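Local coordinates for protein mannitol dehydrogenase (Pseudomonas fluorescens, PDB 1M2W) that probably catalyses the NAD-dependent interconversion of D-mannitol and D-fructose, and binds NAD and D-mannitol together, at residues I131-Y136 against S379-K384; I232-S237 against I367-E372; Q263-D268 against D286-Y291; E399-A404 against E470-S475. All coordinates share one frame; numbering follows the deposited sequence.

Contact 1: I131-Y136 against S379-K384; sequences ITEGGY and SSKFPK. With NAD (nicotinamide-adenine-dinucleotide), chain C; MTL (D-mannitol), chain D.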
# COMPACT_ATOMS: atom_id res chain seq x y z
N ILE A 131 -4.02 3.90 4.40
CA ILE A 131 -3.40 5.12 4.91
C ILE A 131 -1.86 5.09 4.79
O ILE A 131 -1.16 5.92 5.40
CB ILE A 131 -3.83 5.37 6.38
CG1 ILE A 131 -3.39 4.18 7.27
CG2 ILE A 131 -5.37 5.63 6.45
CD1 ILE A 131 -3.58 4.41 8.79
N THR A 132 -1.37 4.16 3.96
CA THR A 132 0.04 3.90 3.63
C THR A 132 0.78 3.11 4.70
O THR A 132 0.36 3.01 5.86
CB THR A 132 0.86 5.17 3.31
OG1 THR A 132 1.21 5.81 4.53
CG2 THR A 132 0.09 6.13 2.34
N GLU A 133 1.91 2.52 4.29
CA GLU A 133 2.70 1.70 5.19
C GLU A 133 3.16 2.38 6.47
O GLU A 133 3.32 1.73 7.49
CB GLU A 133 3.91 1.14 4.45
CG GLU A 133 3.51 0.16 3.30
CD GLU A 133 3.20 0.87 1.99
OE1 GLU A 133 3.21 2.12 1.92
OE2 GLU A 133 2.93 0.16 1.00
N GLY A 134 3.36 3.67 6.42
CA GLY A 134 3.81 4.33 7.64
C GLY A 134 2.69 5.12 8.31
O GLY A 134 2.94 5.94 9.21
N GLY A 135 1.45 4.84 7.92
CA GLY A 135 0.35 5.60 8.51
C GLY A 135 -0.12 5.20 9.90
O GLY A 135 -0.94 5.90 10.50
N TYR A 136 0.39 4.10 10.43
CA TYR A 136 -0.08 3.59 11.71
C TYR A 136 0.63 4.11 12.96
O TYR A 136 0.22 3.79 14.09
CB TYR A 136 -0.05 2.06 11.69
CG TYR A 136 -0.98 1.52 10.62
CD1 TYR A 136 -0.62 1.57 9.27
CD2 TYR A 136 -2.25 1.04 10.96
CE1 TYR A 136 -1.52 1.17 8.28
CE2 TYR A 136 -3.16 0.63 9.97
CZ TYR A 136 -2.78 0.71 8.64
OH TYR A 136 -3.69 0.35 7.67
N SER A 379 11.48 5.42 3.76
CA SER A 379 11.66 5.44 5.20
C SER A 379 10.60 4.59 5.89
O SER A 379 10.88 3.93 6.91
CB SER A 379 11.69 6.89 5.76
OG SER A 379 10.44 7.57 5.56
N SER A 380 9.38 4.59 5.36
CA SER A 380 8.29 3.76 5.93
C SER A 380 8.29 2.32 5.36
O SER A 380 7.86 1.39 6.04
CB SER A 380 6.91 4.36 5.60
OG SER A 380 6.83 5.71 6.02
N LYS A 381 8.69 2.17 4.10
CA LYS A 381 8.65 0.84 3.46
C LYS A 381 9.76 -0.13 3.90
O LYS A 381 9.51 -1.34 4.02
CB LYS A 381 8.70 0.99 1.94
CG LYS A 381 7.39 1.58 1.35
CD LYS A 381 7.57 1.94 -0.14
CE LYS A 381 6.23 2.45 -0.76
NZ LYS A 381 6.54 2.97 -2.15
N PHE A 382 10.96 0.39 4.17
CA PHE A 382 12.05 -0.52 4.52
C PHE A 382 11.73 -1.41 5.71
O PHE A 382 11.97 -2.64 5.66
CB PHE A 382 13.36 0.25 4.77
CG PHE A 382 14.25 0.31 3.55
CD1 PHE A 382 14.24 1.43 2.69
CD2 PHE A 382 15.02 -0.79 3.20
CE1 PHE A 382 15.01 1.43 1.49
CE2 PHE A 382 15.79 -0.80 2.01
CZ PHE A 382 15.77 0.33 1.16
N PRO A 383 11.20 -0.84 6.81
CA PRO A 383 10.90 -1.74 7.94
C PRO A 383 9.82 -2.80 7.69
O PRO A 383 9.74 -3.78 8.43
CB PRO A 383 10.51 -0.79 9.09
CG PRO A 383 10.07 0.53 8.34
CD PRO A 383 11.08 0.58 7.19
N LYS A 384 8.97 -2.59 6.69
CA LYS A 384 7.90 -3.52 6.35
C LYS A 384 8.30 -4.53 5.27
O LYS A 384 7.95 -5.72 5.35
CB LYS A 384 6.68 -2.76 5.81
CG LYS A 384 5.67 -2.33 6.84
CD LYS A 384 6.28 -1.51 7.91
CE LYS A 384 5.16 -0.88 8.75
NZ LYS A 384 5.78 0.03 9.77
PA NAD C . -2.47 6.91 -3.71
O1A NAD C . -1.34 7.81 -3.61
O2A NAD C . -3.35 6.76 -4.95
O5B NAD C . -3.47 7.21 -2.47
C5B NAD C . -2.94 7.15 -1.12
C4B NAD C . -4.21 7.50 -0.30
O4B NAD C . -3.81 7.46 1.15
C3B NAD C . -4.71 8.96 -0.45
O3B NAD C . -6.10 8.87 -0.18
C2B NAD C . -3.92 9.71 0.61
O2B NAD C . -4.38 11.03 0.93
C1B NAD C . -4.07 8.73 1.77
N9A NAD C . -3.11 8.96 2.83
C8A NAD C . -1.74 9.15 2.82
N7A NAD C . -1.21 9.30 4.03
C5A NAD C . -2.33 9.19 4.87
C6A NAD C . -2.40 9.25 6.26
N6A NAD C . -1.37 9.42 7.09
N1A NAD C . -3.69 9.13 6.85
C2A NAD C . -4.84 8.94 6.07
N3A NAD C . -4.80 8.86 4.67
C4A NAD C . -3.51 8.99 4.13
O3 NAD C . -1.93 5.45 -3.36
PN NAD C . -2.47 3.96 -3.54
O1N NAD C . -2.05 3.36 -4.84
O2N NAD C . -3.92 4.03 -3.27
O5D NAD C . -1.67 3.21 -2.34
C5D NAD C . -2.22 3.40 -0.99
C4D NAD C . -1.81 2.27 -0.08
O4D NAD C . -2.52 1.02 -0.27
C3D NAD C . -0.29 1.88 -0.02
O3D NAD C . 0.46 2.79 0.74
C2D NAD C . -0.29 0.42 0.47
O2D NAD C . -0.21 0.19 1.91
C1D NAD C . -1.56 -0.12 -0.15
N1N NAD C . -1.33 -0.73 -1.49
C2N NAD C . -1.03 -0.07 -2.73
C3N NAD C . -0.80 -0.91 -3.85
C7N NAD C . -0.43 -0.30 -5.20
O7N NAD C . -0.06 -1.12 -6.20
N7N NAD C . -0.41 1.00 -5.27
C4N NAD C . -0.88 -2.34 -3.71
C5N NAD C . -1.19 -2.92 -2.46
C6N NAD C . -1.41 -2.14 -1.35
O1 MTL D . 0.19 -5.46 -4.65
C1 MTL D . 1.44 -4.88 -5.08
C2 MTL D . 1.66 -3.63 -4.23
O2 MTL D . 1.72 -3.95 -2.82
C3 MTL D . 2.91 -2.88 -4.70
O3 MTL D . 2.62 -2.30 -6.00
C4 MTL D . 3.26 -1.75 -3.70
O4 MTL D . 2.36 -0.65 -3.86
C5 MTL D . 4.69 -1.26 -3.95
O5 MTL D . 5.63 -2.29 -3.66
C6 MTL D . 5.02 0.02 -3.08
O6 MTL D . 6.42 0.26 -3.18
O HOH W 1 3.64 6.82 5.11
O HOH W 2 6.45 2.02 8.36
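Lys-384 lays its CE 3.4 Å from Glu-133 O, the close-packed and buried part of the contact. A bend at chi2 (55°) turns the lysine chain back toward that carbonyl, and its NZ goes on to a salt bridge with Asp-140. One water is shared here: it donates to Ser-380 O (2.8 Å) and Glu-133 O and accepts from Lys-384 NZ. No direct hydrogen bond joins the segments. The turn Thr-132 to Gly-135, a type I beta turn, follows strand 126-129 of the Rossmann domain and meets helix 378-385 of the C-terminal domain, so this is an interdomain seam over the cofactor and substrate. Glu-133 OE1 accepts from NAD O3D at 3.1 Å, while its OE2 takes a weak bond from Asn-191. Across the seam, Lys-381 runs out extended and its NZ donates to mannitol O6 at 2.9 Å; the same nitrogen also meets the carbonyls of Ser-376 and Val-374. The open edge lies at Gly-134 and Ser-380. Their backbones are close, the CA atoms 4.8 Å apart, and a beta carbon built on Gly-134 would clash with Ser-380 OG, 2.3 Å away. A second water here donates to Thr-132 OG1 at 2.7 Å but makes only weak bonds to Gly-134 N and to Ser-380 OG, whose stronger partner is Asp-377.

Contact 2: I232-S237 against I367-E372; sequences ITPMTS and IADQLE. With NAD (nicotinamide-adenine-dinucleotide), chain C.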
# COMPACT_ATOMS: atom_id res chain seq x y z
N ILE A 232 -1.08 -4.47 -8.56
CA ILE A 232 -0.21 -3.37 -8.95
C ILE A 232 -1.06 -2.27 -9.58
O ILE A 232 -1.82 -2.51 -10.53
CB ILE A 232 0.88 -3.87 -9.88
CG1 ILE A 232 1.79 -4.86 -9.10
CG2 ILE A 232 1.69 -2.69 -10.45
CD1 ILE A 232 2.73 -5.65 -10.03
N THR A 233 -0.93 -1.07 -9.03
CA THR A 233 -1.72 0.09 -9.46
C THR A 233 -0.80 1.32 -9.57
O THR A 233 -0.42 1.91 -8.56
CB THR A 233 -2.83 0.37 -8.37
OG1 THR A 233 -3.58 -0.85 -8.15
CG2 THR A 233 -3.82 1.46 -8.84
N PRO A 234 -0.43 1.72 -10.79
CA PRO A 234 0.44 2.88 -11.00
C PRO A 234 -0.21 4.21 -10.61
O PRO A 234 -1.45 4.31 -10.35
CB PRO A 234 0.67 2.89 -12.53
CG PRO A 234 0.34 1.50 -12.97
CD PRO A 234 -0.80 1.08 -12.07
N MSE A 235 0.60 5.27 -10.58
CA MSE A 235 0.03 6.58 -10.30
C MSE A 235 -0.68 7.05 -11.55
O MSE A 235 -0.35 6.68 -12.69
CB MSE A 235 1.13 7.59 -9.94
CG MSE A 235 1.95 7.15 -8.73
SE MSE A 235 3.31 8.54 -8.25
CE MSE A 235 4.38 8.55 -9.86
N THR A 236 -1.68 7.90 -11.32
CA THR A 236 -2.47 8.48 -12.38
C THR A 236 -1.54 9.21 -13.34
O THR A 236 -0.52 9.78 -12.94
CB THR A 236 -3.48 9.53 -11.76
OG1 THR A 236 -4.17 10.23 -12.81
CG2 THR A 236 -2.72 10.58 -10.93
N SER A 237 -1.85 9.18 -14.63
CA SER A 237 -1.05 9.94 -15.60
C SER A 237 -1.93 10.47 -16.73
O SER A 237 -2.94 9.86 -17.11
CB SER A 237 0.06 9.09 -16.23
OG SER A 237 -0.42 8.18 -17.21
N ILE A 367 1.69 -1.53 -18.66
CA ILE A 367 1.23 -0.76 -17.49
C ILE A 367 2.03 0.48 -17.12
O ILE A 367 1.48 1.39 -16.50
CB ILE A 367 1.10 -1.72 -16.25
CG1 ILE A 367 0.30 -1.06 -15.12
CG2 ILE A 367 2.46 -2.19 -15.76
CD1 ILE A 367 -0.23 -2.11 -14.12
N ALA A 368 3.31 0.53 -17.47
CA ALA A 368 4.14 1.70 -17.13
C ALA A 368 4.09 2.14 -15.65
O ALA A 368 3.79 3.30 -15.32
CB ALA A 368 3.75 2.91 -18.04
N ASP A 369 4.40 1.23 -14.75
CA ASP A 369 4.39 1.54 -13.32
C ASP A 369 5.66 2.36 -13.04
O ASP A 369 6.75 1.96 -13.42
CB ASP A 369 4.40 0.23 -12.54
CG ASP A 369 4.09 0.44 -11.07
OD1 ASP A 369 3.57 1.53 -10.76
OD2 ASP A 369 4.34 -0.45 -10.24
N GLN A 370 5.50 3.52 -12.42
CA GLN A 370 6.60 4.47 -12.17
C GLN A 370 7.52 4.09 -11.04
O GLN A 370 7.05 3.81 -9.95
CB GLN A 370 6.02 5.85 -11.86
CG GLN A 370 5.02 6.33 -12.92
CD GLN A 370 3.56 6.04 -12.59
OE1 GLN A 370 3.26 5.22 -11.74
NE2 GLN A 370 2.64 6.74 -13.28
N LEU A 371 8.83 4.10 -11.30
CA LEU A 371 9.78 3.78 -10.23
C LEU A 371 9.63 4.87 -9.18
O LEU A 371 9.88 4.62 -8.01
CB LEU A 371 11.22 3.73 -10.77
CG LEU A 371 11.53 2.53 -11.66
CD1 LEU A 371 13.04 2.54 -11.91
CD2 LEU A 371 11.13 1.23 -10.97
N GLU A 372 9.20 6.08 -9.56
CA GLU A 372 9.02 7.11 -8.53
C GLU A 372 7.98 6.64 -7.50
O GLU A 372 8.10 6.94 -6.31
CB GLU A 372 8.54 8.46 -9.11
CG GLU A 372 8.27 9.43 -7.99
CD GLU A 372 7.89 10.84 -8.45
OE1 GLU A 372 8.65 11.80 -8.10
OE2 GLU A 372 6.85 10.98 -9.12
PA NAD C . -2.47 6.91 -3.71
O1A NAD C . -1.34 7.81 -3.61
O2A NAD C . -3.35 6.76 -4.95
O5B NAD C . -3.47 7.21 -2.47
C5B NAD C . -2.94 7.15 -1.12
C4B NAD C . -4.21 7.50 -0.30
O4B NAD C . -3.81 7.46 1.15
C3B NAD C . -4.71 8.96 -0.45
O3B NAD C . -6.10 8.87 -0.18
C2B NAD C . -3.92 9.71 0.61
O2B NAD C . -4.38 11.03 0.93
C1B NAD C . -4.07 8.73 1.77
N9A NAD C . -3.11 8.96 2.83
C8A NAD C . -1.74 9.15 2.82
N7A NAD C . -1.21 9.30 4.03
C5A NAD C . -2.33 9.19 4.87
C6A NAD C . -2.40 9.25 6.26
N6A NAD C . -1.37 9.42 7.09
N1A NAD C . -3.69 9.13 6.85
C2A NAD C . -4.84 8.94 6.07
N3A NAD C . -4.80 8.86 4.67
C4A NAD C . -3.51 8.99 4.13
O3 NAD C . -1.93 5.45 -3.36
PN NAD C . -2.47 3.96 -3.54
O1N NAD C . -2.05 3.36 -4.84
O2N NAD C . -3.92 4.03 -3.27
O5D NAD C . -1.67 3.21 -2.34
C5D NAD C . -2.22 3.40 -0.99
C4D NAD C . -1.81 2.27 -0.08
O4D NAD C . -2.52 1.02 -0.27
C3D NAD C . -0.29 1.88 -0.02
O3D NAD C . 0.46 2.79 0.74
C2D NAD C . -0.29 0.42 0.47
O2D NAD C . -0.21 0.19 1.91
C1D NAD C . -1.56 -0.12 -0.15
N1N NAD C . -1.33 -0.73 -1.49
C2N NAD C . -1.03 -0.07 -2.73
C3N NAD C . -0.80 -0.91 -3.85
C7N NAD C . -0.43 -0.30 -5.20
O7N NAD C . -0.06 -1.12 -6.20
N7N NAD C . -0.41 1.00 -5.27
C4N NAD C . -0.88 -2.34 -3.71
C5N NAD C . -1.19 -2.92 -2.46
C6N NAD C . -1.41 -2.14 -1.35
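The amide of Gln-370 grips the backbone of Met-235, a selenomethionine here, at two points. Met-235 N donates to Gln-370 OE1 at 2.9 Å, tilted 16° from the carbonyl plane of the amide, and Gln-370 NE2 returns a nearly straight bond (169°) to Met-235 O at 3.0 Å, approaching from above that carbonyl's plane. A bend at chi2 (95°) swings the amide round to face the loop, and the paired bonds fix its rotation. Replacing Gln-370 by a leucine removes both polar atoms and would probably leave Met-235 N and O without these mates, freeing the loop to shift. Beside the amide, Met-235 CE lies 3.7 Å from Gln-370 CB. Pro-234 meets Ile-367 side on, at about a right angle, and the 3.3 Å between Pro-234 CG and Ile-367 CG1 is tighter than usual for carbons; Val-257 of strand 256-258 touches both residues. Asp-369 spreads its carboxylate along the loop, OD1 3.4 Å from Pro-234 CA and OD2 against the CG2 methyl of Ile-232. Its charge is met by a salt bridge to Arg-373, which itself hydrogen-bonds the mannitol. On the far side of this loop Thr-233 meets the NAD carboxamide with both its backbone N and O: N donates to O7N at 3.0 Å, and N7N gives a weak bond to O. The arrangement is a nicotinamide-binding loop of the Rossmann domain, following strand 227-230 and backed, on the face away from NAD, by residues 367-370 leading into helix 371-375 of the C-terminal domain.

Contact 3: Q263-D268 against D286-Y291; sequences QWVLED and DDVTPY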
# COMPACT_ATOMS: atom_id res chain seq x y z
N GLN A 263 -5.57 -10.10 -5.94
CA GLN A 263 -5.72 -11.13 -4.90
C GLN A 263 -6.05 -10.49 -3.56
O GLN A 263 -5.61 -9.37 -3.29
CB GLN A 263 -4.42 -11.93 -4.77
CG GLN A 263 -4.57 -13.11 -3.78
CD GLN A 263 -3.49 -14.18 -3.91
OE1 GLN A 263 -2.39 -13.92 -4.41
NE2 GLN A 263 -3.81 -15.42 -3.45
N TRP A 264 -6.85 -11.18 -2.75
CA TRP A 264 -7.18 -10.64 -1.42
C TRP A 264 -7.40 -11.87 -0.51
O TRP A 264 -8.26 -12.71 -0.81
CB TRP A 264 -8.47 -9.83 -1.52
CG TRP A 264 -8.82 -9.03 -0.25
CD1 TRP A 264 -8.10 -8.95 0.92
CD2 TRP A 264 -9.96 -8.19 -0.09
NE1 TRP A 264 -8.75 -8.07 1.81
CE2 TRP A 264 -9.89 -7.60 1.20
CE3 TRP A 264 -11.05 -7.86 -0.92
CZ2 TRP A 264 -10.88 -6.69 1.68
CZ3 TRP A 264 -12.03 -6.98 -0.47
CH2 TRP A 264 -11.93 -6.40 0.84
N VAL A 265 -6.57 -11.99 0.52
CA VAL A 265 -6.70 -13.10 1.49
C VAL A 265 -6.96 -12.44 2.84
O VAL A 265 -6.20 -11.56 3.26
CB VAL A 265 -5.44 -13.94 1.51
CG1 VAL A 265 -5.63 -15.17 2.42
CG2 VAL A 265 -5.16 -14.43 0.07
N LEU A 266 -8.02 -12.87 3.50
CA LEU A 266 -8.46 -12.20 4.74
C LEU A 266 -8.89 -13.15 5.85
O LEU A 266 -9.41 -14.24 5.57
CB LEU A 266 -9.67 -11.33 4.31
CG LEU A 266 -10.58 -10.36 5.01
CD1 LEU A 266 -9.82 -9.21 5.59
CD2 LEU A 266 -11.56 -9.83 3.98
N GLU A 267 -8.72 -12.71 7.11
CA GLU A 267 -9.19 -13.47 8.28
C GLU A 267 -10.65 -13.02 8.41
O GLU A 267 -10.98 -11.83 8.25
CB GLU A 267 -8.37 -13.11 9.54
CG GLU A 267 -6.87 -13.38 9.28
CD GLU A 267 -6.01 -13.70 10.51
OE1 GLU A 267 -6.26 -13.10 11.58
OE2 GLU A 267 -5.05 -14.55 10.38
N ASP A 268 -11.53 -13.96 8.70
CA ASP A 268 -12.95 -13.62 8.78
C ASP A 268 -13.26 -13.18 10.20
O ASP A 268 -13.83 -13.96 11.02
CB ASP A 268 -13.80 -14.85 8.38
CG ASP A 268 -15.25 -14.49 8.12
OD1 ASP A 268 -15.64 -13.34 8.35
OD2 ASP A 268 -16.02 -15.38 7.69
N ASP A 286 -7.83 -19.21 7.94
CA ASP A 286 -7.69 -19.20 9.39
C ASP A 286 -6.33 -18.60 9.77
O ASP A 286 -6.10 -18.23 10.91
CB ASP A 286 -7.83 -20.63 9.95
CG ASP A 286 -9.18 -21.30 9.56
OD1 ASP A 286 -10.27 -20.75 9.86
OD2 ASP A 286 -9.15 -22.40 8.95
N ASP A 287 -5.42 -18.49 8.81
CA ASP A 287 -4.12 -17.91 9.11
C ASP A 287 -3.54 -17.22 7.89
O ASP A 287 -3.08 -17.87 6.95
CB ASP A 287 -3.12 -18.98 9.56
CG ASP A 287 -1.83 -18.38 10.09
OD1 ASP A 287 -1.69 -17.13 10.15
OD2 ASP A 287 -0.94 -19.16 10.46
N VAL A 288 -3.56 -15.89 7.90
CA VAL A 288 -3.06 -15.18 6.74
C VAL A 288 -1.56 -15.01 6.78
O VAL A 288 -0.98 -14.69 5.76
CB VAL A 288 -3.67 -13.74 6.59
CG1 VAL A 288 -5.16 -13.78 6.63
CG2 VAL A 288 -3.12 -12.84 7.65
N THR A 289 -0.90 -15.31 7.91
CA THR A 289 0.53 -15.07 7.98
C THR A 289 1.41 -15.61 6.84
O THR A 289 2.27 -14.89 6.32
CB THR A 289 1.11 -15.54 9.35
OG1 THR A 289 0.40 -14.89 10.42
CG2 THR A 289 2.57 -15.16 9.44
N PRO A 290 1.21 -16.87 6.44
CA PRO A 290 2.04 -17.42 5.35
C PRO A 290 1.88 -16.62 4.05
O PRO A 290 2.84 -16.45 3.30
CB PRO A 290 1.53 -18.87 5.19
CG PRO A 290 0.91 -19.20 6.58
CD PRO A 290 0.30 -17.88 7.02
N TYR A 291 0.65 -16.17 3.78
CA TYR A 291 0.33 -15.40 2.58
C TYR A 291 0.97 -14.02 2.62
O TYR A 291 1.55 -13.56 1.64
CB TYR A 291 -1.17 -15.21 2.43
CG TYR A 291 -1.89 -16.51 2.22
CD1 TYR A 291 -2.38 -17.21 3.31
CD2 TYR A 291 -2.11 -17.03 0.94
CE1 TYR A 291 -3.07 -18.42 3.15
CE2 TYR A 291 -2.79 -18.25 0.76
CZ TYR A 291 -3.27 -18.93 1.87
OH TYR A 291 -3.92 -20.15 1.73
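Val-265 meets Tyr-291 over the face of the ring, with the two side chains crossing at about a right angle. The CG1 methyl stands 4.0 Å from the ring centroid and 13° off the ring normal, a CH-pi contact shifted toward the rim, with Tyr-291 CD1 its closest ring atom at 3.9 Å. Val-265 CG1 lies anti to the backbone N (chi1 -175°), which directs this methyl across to the helix. Val-288 also faces the strand, its CG1 4.5 Å from Val-265 CG1 and 3.9 Å from Leu-266 C. Two residues beyond Val-265, Glu-267 reaches out extended beyond CG, and its OE2 accepts from Val-288 N at 3.2 Å. The bond is nearly straight (168°) and uses the anti lone pair, while OE1 is held by Asn-226. Asp-287 caps the incoming helix: its OD1 takes Thr-289 N at 3.0 Å from above the carboxylate plane and Thr-289 OG1 at 3.1 Å on the syn lone pair. Glu-267 OE2 and Asp-287 OD1 sit 4.2 Å apart, like charges that might raise each other's affinity for protons. The arrangement is a capped helix N-terminus, that of helix 289-313 in the C-terminal domain, packed on the middle strand, 263-267, of a three-stranded mixed sheet in the Rossmann domain; strand 283-285, parallel to it, leads into the helix.

Contact 4: E399-A404 against E470-S475; sequences ETERAA and ERCYGS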
# COMPACT_ATOMS: atom_id res chain seq x y z
N GLU A 399 24.49 -15.01 4.13
CA GLU A 399 25.00 -13.93 3.28
C GLU A 399 24.00 -12.77 3.22
O GLU A 399 22.85 -12.96 2.84
CB GLU A 399 25.22 -14.45 1.85
CG GLU A 399 25.71 -13.36 0.89
CD GLU A 399 27.03 -12.77 1.34
OE1 GLU A 399 27.09 -11.60 1.80
OE2 GLU A 399 28.04 -13.51 1.24
N THR A 400 24.45 -11.57 3.58
CA THR A 400 23.56 -10.41 3.58
C THR A 400 23.78 -9.45 2.41
O THR A 400 23.00 -8.50 2.23
CB THR A 400 23.70 -9.58 4.89
OG1 THR A 400 25.03 -9.06 4.99
CG2 THR A 400 23.35 -10.43 6.13
N GLU A 401 24.82 -9.67 1.60
CA GLU A 401 25.15 -8.70 0.54
C GLU A 401 24.04 -8.33 -0.44
O GLU A 401 23.93 -7.15 -0.80
CB GLU A 401 26.40 -9.12 -0.24
CG GLU A 401 27.03 -7.94 -1.01
CD GLU A 401 28.44 -8.27 -1.59
OE1 GLU A 401 29.10 -9.19 -1.04
OE2 GLU A 401 28.87 -7.59 -2.57
N ARG A 402 23.23 -9.26 -0.89
CA ARG A 402 22.17 -8.86 -1.84
C ARG A 402 21.15 -7.92 -1.17
O ARG A 402 20.67 -6.95 -1.79
CB ARG A 402 21.42 -10.07 -2.39
CG ARG A 402 22.23 -10.86 -3.43
CD ARG A 402 21.55 -12.19 -3.74
NE ARG A 402 21.49 -13.07 -2.58
CZ ARG A 402 22.45 -13.92 -2.23
NH1 ARG A 402 23.57 -14.06 -2.96
NH2 ARG A 402 22.32 -14.62 -1.12
N ALA A 403 20.82 -8.23 0.08
CA ALA A 403 19.89 -7.42 0.85
C ALA A 403 20.54 -6.08 1.24
O ALA A 403 19.88 -5.02 1.26
CB ALA A 403 19.44 -8.20 2.11
N ALA A 404 21.83 -6.11 1.57
CA ALA A 404 22.51 -4.87 1.93
C ALA A 404 22.57 -3.93 0.72
O ALA A 404 22.57 -2.69 0.89
CB ALA A 404 23.96 -5.16 2.41
N GLU A 470 28.67 -1.14 3.44
CA GLU A 470 29.71 -0.21 3.03
C GLU A 470 30.34 -0.54 1.68
O GLU A 470 30.57 0.37 0.87
CB GLU A 470 30.81 -0.12 4.11
CG GLU A 470 30.22 0.48 5.40
CD GLU A 470 31.25 0.67 6.50
OE1 GLU A 470 32.28 -0.03 6.50
OE2 GLU A 470 31.01 1.51 7.39
N ARG A 471 30.61 -1.81 1.41
CA ARG A 471 31.23 -2.15 0.14
C ARG A 471 30.26 -1.98 -1.03
O ARG A 471 30.65 -1.54 -2.12
CB ARG A 471 31.87 -3.55 0.15
CG ARG A 471 30.98 -4.72 0.44
CD ARG A 471 31.81 -6.04 0.49
NE ARG A 471 30.94 -7.21 0.67
CZ ARG A 471 30.73 -7.85 1.82
NH1 ARG A 471 31.34 -7.48 2.96
NH2 ARG A 471 29.87 -8.86 1.84
N CYS A 472 28.99 -2.28 -0.79
CA CYS A 472 27.98 -2.09 -1.83
C CYS A 472 27.86 -0.59 -2.15
O CYS A 472 27.76 -0.21 -3.32
CB CYS A 472 26.60 -2.60 -1.36
SG CYS A 472 26.43 -4.37 -1.43
N TYR A 473 27.80 0.24 -1.11
CA TYR A 473 27.67 1.67 -1.33
C TYR A 473 28.90 2.19 -2.09
O TYR A 473 28.76 2.88 -3.09
CB TYR A 473 27.50 2.40 -0.00
CG TYR A 473 27.43 3.91 -0.16
CD1 TYR A 473 26.22 4.55 -0.45
CD2 TYR A 473 28.59 4.69 -0.06
CE1 TYR A 473 26.16 5.93 -0.63
CE2 TYR A 473 28.54 6.09 -0.25
CZ TYR A 473 27.32 6.70 -0.54
OH TYR A 473 27.25 8.07 -0.75
N GLY A 474 30.11 1.83 -1.64
CA GLY A 474 31.29 2.30 -2.35
C GLY A 474 31.29 1.85 -3.80
O GLY A 474 31.63 2.62 -4.73
N SER A 475 30.88 0.61 -4.04
CA SER A 475 30.86 0.09 -5.39
C SER A 475 29.85 0.86 -6.26
O SER A 475 30.11 1.16 -7.43
CB SER A 475 30.51 -1.39 -5.38
OG SER A 475 30.55 -1.93 -6.69
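Arg-471 clasps a single oxygen of Glu-401: NH2 donates to OE1 at 3.0 Å, and NE adds a weak bond to the same OE1 at 3.2 Å. This salt bridge joins helix 401-413 to helix 463-489 within the helical C-terminal domain. OE1 lies at the guanidinium edge, in its plane, yet NH2 comes in 52° out of the carboxylate plane; the two flat groups are turned 76° apart rather than facing in parallel. Lys-491 brings a further positive charge to Glu-401 OE1. A longer salt bridge, 3.9 Å, runs from Arg-471 NH2 to Glu-399 OE1, which also accepts from Glu-401 N at 3.0 Å on its anti lone pair, a capping bond at the start of the helix. A glutamine in place of Glu-401 carries no charge and would probably leave Arg-471 with just the distant Glu-399 carboxylate as an ionic mate across this contact. Beneath the charges the contact turns apolar, with Ala-404 also facing the second helix and Leu-405 and Ala-408 packing on Cys-472. The SG of Cys-472 is anti to the carbonyl carbon (chi1 -78°), which turns the sulfur onto Glu-401 CG, 3.6 Å away.

How the contacts relate
Contact 1 is the most central, its centre 8 Å from that of the chain and most of its touching residues buried; contacts 2 and 3 are partly buried, and contact 4 lies outermost, 27 Å out. The first three each join the Rossmann domain to the C-terminal domain, while contact 4 stays within the latter. Contacts 1 and 2 both touch NAD from loops that follow Rossmann-domain strands, and their C-terminal partners belong to successive helices, 378-385 and (mostly as its lead-in) 371-375, yet one seam is bridged by water and the other by direct amide bonds. Contact 3 relies on a carboxylate at a helix start and an aromatic face; contact 4 on ion pairs.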